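Local coordinates for protein sulfur oxygenase/reductase (Halothiobacillus neapolitanus, PDB 6QPA) that probably disproportionates elemental sulfur in an oxygen-dependent reaction at a mononuclear iron site, as a 24-chain sulfur oxygenase/reductase, at residues 35-39 and 90-95. Residues are numbered along the deposited sequence.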
loop_
_atom_site.group_PDB
_atom_site.type_symbol
_atom_site.label_atom_id
_atom_site.label_comp_id
_atom_site.label_asym_id
_atom_site.label_seq_id
_atom_site.Cartn_x
_atom_site.Cartn_y
_atom_site.Cartn_z
ATOM N N THR A 35 32.151 -38.837 28.722
ATOM C CA THR A 35 33.556 -39.208 28.788
ATOM C C THR A 35 34.094 -39.081 30.210
ATOM O O THR A 35 34.729 -40.004 30.729
ATOM C CB THR A 35 34.357 -38.334 27.823
ATOM O OG1 THR A 35 33.857 -38.521 26.490
ATOM C CG2 THR A 35 35.797 -38.705 27.875
ATOM N N THR A 36 33.788 -37.962 30.876
ATOM C CA THR A 36 34.296 -37.712 32.222
ATOM C C THR A 36 33.843 -38.785 33.207
ATOM O O THR A 36 34.646 -39.290 34.002
ATOM C CB THR A 36 33.812 -36.346 32.698
ATOM O OG1 THR A 36 34.132 -35.359 31.716
ATOM C CG2 THR A 36 34.523 -35.976 33.960
ATOM N N ALA A 37 32.569 -39.175 33.142
ATOM C CA ALA A 37 31.985 -40.133 34.089
ATOM C C ALA A 37 32.430 -41.584 33.860
ATOM O O ALA A 37 31.849 -42.488 34.481
ATOM C CB ALA A 37 30.463 -40.050 34.060
ATOM N N SER A 38 33.367 -41.878 32.955
ATOM C CA SER A 38 33.959 -43.207 32.934
ATOM C C SER A 38 34.938 -43.417 34.084
ATOM O O SER A 38 35.352 -44.554 34.327
ATOM C CB SER A 38 34.681 -43.451 31.609
ATOM O OG SER A 38 35.782 -42.567 31.465
ATOM N N HIS A 39 35.317 -42.348 34.809
ATOM C CA HIS A 39 36.383 -42.527 35.789
ATOM C C HIS A 39 35.811 -42.712 37.185
ATOM O O HIS A 39 34.941 -41.935 37.600
ATOM C CB HIS A 39 37.331 -41.331 35.772
ATOM C CG HIS A 39 38.604 -41.580 36.509
ATOM N ND1 HIS A 39 38.671 -41.598 37.886
ATOM C CD2 HIS A 39 39.854 -41.857 36.062
ATOM C CE1 HIS A 39 39.911 -41.864 38.257
ATOM N NE2 HIS A 39 40.646 -42.031 37.169
ATOM N N GLU A 90 44.126 -38.279 35.454
ATOM C CA GLU A 90 44.122 -39.584 34.821
ATOM C C GLU A 90 42.990 -39.703 33.810
ATOM O O GLU A 90 43.185 -40.223 32.703
ATOM C CB GLU A 90 44.010 -40.662 35.889
ATOM C CG GLU A 90 44.110 -42.043 35.340
ATOM C CD GLU A 90 44.185 -43.073 36.440
ATOM O OE1 GLU A 90 43.211 -43.175 37.221
ATOM O OE2 GLU A 90 45.236 -43.750 36.546
ATOM N N MET A 91 41.802 -39.215 34.165
ATOM C CA MET A 91 40.698 -39.218 33.216
ATOM C C MET A 91 41.079 -38.466 31.944
ATOM O O MET A 91 40.877 -38.971 30.835
ATOM C CB MET A 91 39.450 -38.621 33.869
ATOM C CG MET A 91 38.178 -38.680 33.003
ATOM S SD MET A 91 38.109 -37.399 31.708
ATOM C CE MET A 91 38.348 -35.887 32.676
ATOM N N HIS A 92 41.645 -37.257 32.086
ATOM C CA HIS A 92 42.089 -36.504 30.911
ATOM C C HIS A 92 43.121 -37.280 30.099
ATOM O O HIS A 92 43.115 -37.234 28.867
ATOM C CB HIS A 92 42.690 -35.158 31.317
ATOM C CG HIS A 92 41.719 -34.023 31.296
ATOM N ND1 HIS A 92 41.135 -33.570 30.134
ATOM C CD2 HIS A 92 41.265 -33.219 32.286
ATOM C CE1 HIS A 92 40.339 -32.552 30.412
ATOM N NE2 HIS A 92 40.400 -32.318 31.712
ATOM N N HIS A 93 44.033 -37.976 30.772
ATOM C CA HIS A 93 45.024 -38.764 30.058
ATOM C C HIS A 93 44.375 -39.939 29.340
ATOM O O HIS A 93 44.618 -40.162 28.150
ATOM C CB HIS A 93 46.104 -39.253 31.026
ATOM C CG HIS A 93 47.011 -40.272 30.417
ATOM N ND1 HIS A 93 48.145 -39.935 29.706
ATOM C CD2 HIS A 93 46.929 -41.623 30.381
ATOM C CE1 HIS A 93 48.725 -41.034 29.269
ATOM N NE2 HIS A 93 48.006 -42.070 29.659
ATOM N N ASP A 94 43.549 -40.705 30.055
ATOM C CA ASP A 94 42.969 -41.915 29.494
ATOM C C ASP A 94 41.998 -41.623 28.356
ATOM O O ASP A 94 41.775 -42.493 27.512
ATOM C CB ASP A 94 42.262 -42.726 30.589
ATOM C CG ASP A 94 43.233 -43.321 31.622
ATOM O OD1 ASP A 94 44.464 -43.273 31.426
ATOM O OD2 ASP A 94 42.748 -43.854 32.642
ATOM N N ASN A 95 41.406 -40.435 28.314
ATOM C CA ASN A 95 40.429 -40.111 27.289
ATOM C C ASN A 95 40.911 -38.944 26.439
ATOM O O ASN A 95 40.109 -38.186 25.882
ATOM C CB ASN A 95 39.079 -39.807 27.934
ATOM C CG ASN A 95 38.577 -40.956 28.799
ATOM O OD1 ASN A 95 38.598 -40.868 30.023
ATOM N ND2 ASN A 95 38.133 -42.035 28.169
#
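Residues 35-39, a loop with one 3-10 turn before strand 42-53, lie against the C-terminal end of helix 85-94. Thr35 opens the contact: its CG2 meets Asn95 CB at 3.5 Å, while its OG1 hydrogen-bonds to Lys31. Thr36 turns its CA-to-CB bond away, but its carbonyl O lies 3.7 Å from Met91 CG and its CG2 is 4.0 Å from Met91 CE. Trp82 of strand 74-82 touches Thr36, His39 and Met91. Ala37 packs on Met273 of a second subunit. Ser38 N and Ser38 OG both donate hydrogen bonds to Thr35 O (3.2 and 2.9 Å), closing the turn. His39 CB packs on Met91 CG (3.9 Å), and His39 NE2 donates a hydrogen bond to Glu90 OE1 (2.8 Å). His39 ND1 is hydrogen-bonded to the backbone N of Gly41. His92 turns its CA-to-CB bond away from the loop and binds Fe(III) with His88 and Glu116, the facial triad. With ND1 accepting from Gly41, NE2 carries the proton given to Glu90, a directed link between loop and iron-binding helix.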